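PDB 6AQ3: trafficking protein particle complex subunit 3 from Naegleria fowleri, which probably serves as a core subunit of the TRAPP complex, which tethers vesicles in membrane traffic, and carries a covalently bound palmitate. Local coordinates for residues G36-V39 against T40-K44; A93-A96 against F97-L101. All coordinates share one frame; numbering follows the deposited sequence.

Contact 1 (G36-V39 against T40-K44); sequences GSLV and TQMLK
With OG1 turned away from its own carbonyl carbon and lying beside the backbone N (chi1 -66°), T40 directs its hydroxyl back along the helix to the oxygen of G36. M42 CG lies over the preceding turn, 3.3 Å from L38 O, while L38 swings its own branch forward (chi1 169°) to meet the methionine. G36-V39 and T40-M42 lie in the last turns of helix 25-42, and the chain runs on through L43 into the loop at K44; the contact is the i to i+4 pattern of an alpha helix. G36 O is gripped twice: T40 N reaches it at 2.9 Å, somewhat tilted from the carbonyl plane, and T40 OG1 reaches it, also at 2.9 Å, from the opposite face. Threonine suits this place because its short hydroxyl can add a second bond to the carbonyl one turn back. Backbone bonds continue the pattern, among them L43 N to V39 O at 2.8 Å.

The apolar rungs run alongside one another. L38 CD1 lies 4.0 Å from M42 SD, and V39 CG1 is 4.0 Å from L43 CD1, the members of each pair pointing the same way. Beyond these rungs, helix 49-75 packs against L38, M42 and L43, with M59 and I52 among its contributors. Q41 NE2 bonds to D45 OD2 of the second subunit, whose Q41 also packs on L38 and M42.

Chemically, then, the turn divides its work. Leucine, valine and methionine supply flexible or branched apolar surface for packing, glutamine offers an amide to the partner chain, and G36 O takes both the N-H and the hydroxyl of T40, so that the rotation of the threonine side chain is probably restrained.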
ATOM      1  N   GLY C  36      -5.480   0.892  -3.703  1.00 51.26           N
ATOM      2  CA  GLY C  36      -6.607   1.442  -4.447  1.00 40.92           C
ATOM      3  C   GLY C  36      -6.233   2.620  -5.325  1.00 43.84           C
ATOM      4  O   GLY C  36      -6.720   2.738  -6.454  1.00 42.13           O
ATOM      5  N   SER C  37      -5.343   3.497  -4.831  1.00 42.51           N
ATOM      6  CA  SER C  37      -4.853   4.593  -5.666  1.00 44.34           C
ATOM      7  C   SER C  37      -4.078   4.064  -6.873  1.00 45.37           C
ATOM      8  O   SER C  37      -4.078   4.691  -7.938  1.00 50.68           O
ATOM      9  CB  SER C  37      -3.958   5.536  -4.860  1.00 47.42           C
ATOM     10  OG  SER C  37      -4.575   5.957  -3.660  1.00 54.01           O
ATOM     11  N   LEU C  38      -3.359   2.954  -6.704  1.00 45.89           N
ATOM     12  CA  LEU C  38      -2.635   2.352  -7.822  1.00 46.46           C
ATOM     13  C   LEU C  38      -3.604   1.838  -8.883  1.00 40.49           C
ATOM     14  O   LEU C  38      -3.465   2.165 -10.067  1.00 42.97           O
ATOM     15  CB  LEU C  38      -1.722   1.230  -7.314  1.00 40.91           C
ATOM     16  CG  LEU C  38      -1.069   0.312  -8.367  1.00 47.62           C
ATOM     17  CD1 LEU C  38      -0.191   1.090  -9.362  1.00 40.27           C
ATOM     18  CD2 LEU C  38      -0.250  -0.748  -7.681  1.00 48.75           C
ATOM     19  N   VAL C  39      -4.598   1.034  -8.479  1.00 36.44           N
ATOM     20  CA  VAL C  39      -5.557   0.500  -9.453  1.00 36.80           C
ATOM     21  C   VAL C  39      -6.303   1.638 -10.125  1.00 43.67           C
ATOM     22  O   VAL C  39      -6.483   1.646 -11.348  1.00 46.68           O
ATOM     23  CB  VAL C  39      -6.535  -0.477  -8.784  1.00 38.68           C
ATOM     24  CG1 VAL C  39      -7.495  -1.054  -9.811  1.00 41.60           C
ATOM     25  CG2 VAL C  39      -5.790  -1.571  -8.027  1.00 38.97           C
ATOM     26  N   THR C  40      -6.693   2.653  -9.340  1.00 44.24           N
ATOM     27  CA  THR C  40      -7.396   3.810  -9.888  1.00 42.66           C
ATOM     28  C   THR C  40      -6.553   4.513 -10.937  1.00 49.61           C
ATOM     29  O   THR C  40      -7.047   4.850 -12.015  1.00 50.63           O
ATOM     30  CB  THR C  40      -7.768   4.776  -8.762  1.00 48.59           C
ATOM     31  OG1 THR C  40      -8.730   4.146  -7.907  1.00 49.02           O
ATOM     32  CG2 THR C  40      -8.348   6.115  -9.327  1.00 40.62           C
ATOM     33  N   GLN C  41      -5.264   4.704 -10.658  1.00 49.46           N
ATOM     34  CA  GLN C  41      -4.392   5.318 -11.648  1.00 51.17           C
ATOM     35  C   GLN C  41      -4.293   4.469 -12.915  1.00 45.10           C
ATOM     36  O   GLN C  41      -4.326   5.000 -14.029  1.00 45.19           O
ATOM     37  CB  GLN C  41      -3.016   5.565 -11.024  1.00 54.08           C
ATOM     38  CG  GLN C  41      -1.944   5.984 -12.021  1.00 60.46           C
ATOM     39  CD  GLN C  41      -2.189   7.339 -12.633  1.00 67.65           C
ATOM     40  OE1 GLN C  41      -2.884   8.177 -12.056  1.00 77.59           O
ATOM     41  NE2 GLN C  41      -1.599   7.572 -13.810  1.00 63.52           N
ATOM     42  N   MET C  42      -4.191   3.151 -12.768  1.00 44.11           N
ATOM     43  CA  MET C  42      -4.124   2.293 -13.949  1.00 47.16           C
ATOM     44  C   MET C  42      -5.433   2.283 -14.735  1.00 52.12           C
ATOM     45  O   MET C  42      -5.412   2.232 -15.965  1.00 50.97           O
ATOM     46  CB  MET C  42      -3.719   0.881 -13.551  1.00 45.15           C
ATOM     47  CG  MET C  42      -2.338   0.843 -12.915  1.00 52.93           C
ATOM     48  SD  MET C  42      -1.861  -0.802 -12.428  1.00 58.27           S
ATOM     49  CE  MET C  42      -1.741  -1.564 -14.037  1.00 65.59           C
ATOM     50  N   LEU C  43      -6.583   2.365 -14.056  1.00 53.23           N
ATOM     51  CA  LEU C  43      -7.857   2.316 -14.766  1.00 50.76           C
ATOM     52  C   LEU C  43      -8.055   3.466 -15.752  1.00 59.09           C
ATOM     53  O   LEU C  43      -9.024   3.434 -16.517  1.00 69.85           O
ATOM     54  CB  LEU C  43      -9.026   2.241 -13.780  1.00 49.84           C
ATOM     55  CG  LEU C  43      -9.223   0.796 -13.324  1.00 52.68           C
ATOM     56  CD1 LEU C  43     -10.202   0.745 -12.175  1.00 49.37           C
ATOM     57  CD2 LEU C  43      -9.702  -0.053 -14.535  1.00 41.89           C
ATOM     58  N   LYS C  44      -7.161   4.451 -15.788  1.00 57.84           N
ATOM     59  CA  LYS C  44      -7.237   5.440 -16.854  1.00 63.48           C
ATOM     60  C   LYS C  44      -7.095   4.761 -18.218  1.00 71.22           C
ATOM     61  O   LYS C  44      -7.649   5.242 -19.216  1.00 67.36           O
ATOM     62  CB  LYS C  44      -6.175   6.511 -16.653  1.00 62.35           C
ATOM     63  CG  LYS C  44      -6.332   7.272 -15.327  1.00 66.86           C
ATOM     64  CD  LYS C  44      -5.451   8.529 -15.333  1.00 66.86           C
ATOM     65  CE  LYS C  44      -5.593   9.365 -14.091  1.00 61.65           C
ATOM     66  NZ  LYS C  44      -4.892  10.671 -14.260  1.00 70.20           N
TER

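Contact 2 (A93-A96 against F97-L101); sequences AKVA and FKMFL. With PLM (palmitic acid), chain N.
The F100 ring meets A96 O obliquely, its CD2 3.1 Å from that oxygen, and palmitate C9 likewise, while one of its faces carries M99 CG, 4.2 Å above the plane and over the centre. The F97 ring likewise stands oblique to the backbone of A93 and A96, and it makes an edge-to-face pair with F121. These residues belong to helix 85-101 of the TRAPP component fold, which widens into a pi-type turn at 93-96 and here lines the bound palmitate.

The small methyl of A96 lets the lipid come close, with A96 CB 3.6 Å from palmitate C7. Farther along the acyl chain F100 CD2 lies 3.7 Å from palmitate C9, and F97 CE1 brushes the palmitate atom named CA. Alanine and phenylalanine thus offer an alkyl tail a wall without polar side-chain groups, while F71 of helix 49-75 packs on V95, A96 and M99. The backbone bonds of this turn run from M99 N to V95 O and from F100 N to A96 O, each at 2.9 Å.

V95 and M99 lie side by side. A bend at the last torsion (chi3 -51°) ends the otherwise extended M99 chain, whose CE comes 4.1 Å from V95 CG1; I26 of the second subunit also packs on M99. On the exposed flank, K98 lays its long aliphatic chain along the previous turn, bringing CD 3.3 Å from K94 O. K94 NZ is held instead by N106 OD1 and A105 O, whereas K98 NZ curls back to make a weak bond to K94 O at 3.4 Å.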
ATOM      1  N   ALA C  93      -2.876 -20.316   2.359  1.00 66.13           N
ATOM      2  CA  ALA C  93      -4.266 -20.027   2.708  1.00 64.87           C
ATOM      3  C   ALA C  93      -4.432 -19.764   4.197  1.00 71.24           C
ATOM      4  O   ALA C  93      -5.217 -18.890   4.595  1.00 72.93           O
ATOM      5  CB  ALA C  93      -5.174 -21.176   2.262  1.00 60.40           C
ATOM      6  N   LYS C  94      -3.725 -20.517   5.037  1.00 68.24           N
ATOM      7  CA  LYS C  94      -3.962 -20.451   6.471  1.00 74.44           C
ATOM      8  C   LYS C  94      -2.973 -19.574   7.225  1.00 76.48           C
ATOM      9  O   LYS C  94      -3.303 -19.114   8.322  1.00 80.62           O
ATOM     10  CB  LYS C  94      -3.920 -21.854   7.090  1.00 74.63           C
ATOM     11  CG  LYS C  94      -4.903 -22.839   6.499  1.00 74.55           C
ATOM     12  CD  LYS C  94      -6.341 -22.430   6.713  1.00 72.87           C
ATOM     13  CE  LYS C  94      -7.254 -23.578   6.312  1.00 74.25           C
ATOM     14  NZ  LYS C  94      -8.683 -23.215   6.351  1.00 79.82           N
ATOM     15  N   VAL C  95      -1.767 -19.350   6.702  1.00 71.36           N
ATOM     16  CA  VAL C  95      -0.744 -18.568   7.403  1.00 68.54           C
ATOM     17  C   VAL C  95      -0.475 -17.234   6.704  1.00 65.13           C
ATOM     18  O   VAL C  95      -0.652 -16.171   7.298  1.00 68.81           O
ATOM     19  CB  VAL C  95       0.553 -19.387   7.598  1.00 71.48           C
ATOM     20  CG1 VAL C  95       1.615 -18.592   8.366  1.00 67.24           C
ATOM     21  CG2 VAL C  95       0.254 -20.675   8.355  1.00 54.96           C
ATOM     22  N   ALA C  96      -0.058 -17.274   5.436  1.00 63.55           N
ATOM     23  CA  ALA C  96       0.304 -16.054   4.714  1.00 60.54           C
ATOM     24  C   ALA C  96      -0.869 -15.082   4.611  1.00 67.85           C
ATOM     25  O   ALA C  96      -0.708 -13.870   4.808  1.00 65.61           O
ATOM     26  CB  ALA C  96       0.830 -16.396   3.320  1.00 52.13           C
ATOM     27  N   PHE C  97      -2.046 -15.590   4.240  1.00 66.44           N
ATOM     28  CA  PHE C  97      -3.195 -14.711   4.071  1.00 62.00           C
ATOM     29  C   PHE C  97      -3.542 -13.998   5.373  1.00 66.91           C
ATOM     30  O   PHE C  97      -3.873 -12.805   5.366  1.00 65.22           O
ATOM     31  CB  PHE C  97      -4.375 -15.521   3.532  1.00 58.56           C
ATOM     32  CG  PHE C  97      -4.500 -15.459   2.036  1.00 57.71           C
ATOM     33  CD1 PHE C  97      -3.420 -15.789   1.226  1.00 59.69           C
ATOM     34  CD2 PHE C  97      -5.697 -15.112   1.434  1.00 50.93           C
ATOM     35  CE1 PHE C  97      -3.520 -15.728  -0.166  1.00 54.92           C
ATOM     36  CE2 PHE C  97      -5.811 -15.073   0.042  1.00 51.41           C
ATOM     37  CZ  PHE C  97      -4.718 -15.382  -0.755  1.00 48.15           C
ATOM     38  N   LYS C  98      -3.416 -14.690   6.508  1.00 72.05           N
ATOM     39  CA  LYS C  98      -3.673 -14.040   7.788  1.00 73.87           C
ATOM     40  C   LYS C  98      -2.591 -13.020   8.107  1.00 67.63           C
ATOM     41  O   LYS C  98      -2.889 -11.897   8.524  1.00 70.74           O
ATOM     42  CB  LYS C  98      -3.761 -15.084   8.901  1.00 76.43           C
ATOM     43  CG  LYS C  98      -5.009 -15.960   8.849  1.00 86.18           C
ATOM     44  CD  LYS C  98      -5.035 -16.942  10.029  1.00 89.64           C
ATOM     45  CE  LYS C  98      -6.372 -17.669  10.163  1.00 90.26           C
ATOM     46  NZ  LYS C  98      -6.611 -18.688   9.109  1.00 88.97           N
ATOM     47  N   MET C  99      -1.337 -13.372   7.847  1.00 65.57           N
ATOM     48  CA  MET C  99      -0.207 -12.523   8.207  1.00 71.41           C
ATOM     49  C   MET C  99      -0.186 -11.234   7.387  1.00 71.66           C
ATOM     50  O   MET C  99       0.110 -10.159   7.923  1.00 68.63           O
ATOM     51  CB  MET C  99       1.084 -13.322   8.012  1.00 81.08           C
ATOM     52  CG  MET C  99       2.391 -12.560   8.131  1.00 92.91           C
ATOM     53  SD  MET C  99       3.805 -13.662   7.843  1.00 97.95           S
ATOM     54  CE  MET C  99       3.422 -15.003   8.966  1.00 99.76           C
ATOM     55  N   PHE C 100      -0.502 -11.317   6.089  1.00 64.45           N
ATOM     56  CA  PHE C 100      -0.370 -10.174   5.193  1.00 66.59           C
ATOM     57  C   PHE C 100      -1.668  -9.402   4.970  1.00 66.20           C
ATOM     58  O   PHE C 100      -1.636  -8.169   4.873  1.00 59.47           O
ATOM     59  CB  PHE C 100       0.179 -10.639   3.840  1.00 67.27           C
ATOM     60  CG  PHE C 100       1.572 -11.200   3.926  1.00 76.24           C
ATOM     61  CD1 PHE C 100       2.627 -10.407   4.360  1.00 77.48           C
ATOM     62  CD2 PHE C 100       1.829 -12.516   3.578  1.00 78.81           C
ATOM     63  CE1 PHE C 100       3.911 -10.914   4.444  1.00 78.24           C
ATOM     64  CE2 PHE C 100       3.116 -13.035   3.662  1.00 80.34           C
ATOM     65  CZ  PHE C 100       4.157 -12.233   4.091  1.00 80.58           C
ATOM     66  N   LEU C 101      -2.817 -10.079   4.918  1.00 61.69           N
ATOM     67  CA  LEU C 101      -4.075  -9.403   4.632  1.00 59.96           C
ATOM     68  C   LEU C 101      -5.111  -9.539   5.732  1.00 60.06           C
ATOM     69  O   LEU C 101      -6.151  -8.876   5.659  1.00 61.47           O
ATOM     70  CB  LEU C 101      -4.690  -9.933   3.327  1.00 61.75           C
ATOM     71  CG  LEU C 101      -3.953  -9.722   2.009  1.00 65.44           C
ATOM     72  CD1 LEU C 101      -4.602 -10.597   0.974  1.00 68.71           C
ATOM     73  CD2 LEU C 101      -3.990  -8.254   1.567  1.00 59.82           C
TER
HETATM   74  C1  PLM N 201       6.652 -23.110   1.064  1.00 58.48           C
HETATM   75  O2  PLM N 201       6.161 -23.688   0.051  1.00 65.25           O
HETATM   76  C2  PLM N 201       5.946 -21.813   1.741  1.00 63.08           C
HETATM   77  C3  PLM N 201       4.846 -21.079   0.947  1.00 70.22           C
HETATM   78  C4  PLM N 201       5.216 -19.644   0.522  1.00 73.94           C
HETATM   79  C5  PLM N 201       4.306 -18.526   1.097  1.00 73.53           C
HETATM   80  C6  PLM N 201       4.188 -17.284   0.178  1.00 75.52           C
HETATM   81  C7  PLM N 201       3.369 -16.106   0.761  1.00 74.48           C
HETATM   82  C8  PLM N 201       2.249 -15.582  -0.175  1.00 69.29           C
HETATM   83  C9  PLM N 201       1.612 -14.256   0.305  1.00 69.48           C
HETATM   84  CA  PLM N 201       0.154 -14.010  -0.191  1.00 69.24           C
HETATM   85  CB  PLM N 201      -0.446 -12.651   0.245  1.00 64.03           C
HETATM   86  CC  PLM N 201      -0.378 -11.551  -0.845  1.00 65.89           C
HETATM   87  CD  PLM N 201      -0.393 -10.114  -0.280  1.00 67.31           C
HETATM   88  CE  PLM N 201      -0.895  -9.028  -1.267  1.00 66.57           C
HETATM   89  CF  PLM N 201      -0.444  -7.600  -0.877  1.00 64.39           C
HETATM   90  CG  PLM N 201      -1.256  -6.473  -1.539  1.00 63.23           C

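Overall arrangement
From the N terminus the chain first forms helix 25-42, where contact 1 sits near the end. It then runs through helix 49-75 before reaching contact 2 in the latter part of helix 85-101. The contacts are in series: each joins consecutive segments, contact 2 within helix 85-101 and contact 1 at the end of helix 25-42 and just beyond, so neither closes a long loop, and they do not nest or cross. The centres of contacts 1 and 2 are 25 Å apart. Their nearest atoms are about 11 Å apart, without touching. Helix 49-75 links them, packing on contact 1 through residues such as L56 and on contact 2 through F71 and L67. Both also meet the second subunit, so each helix contributes to the dimer interface.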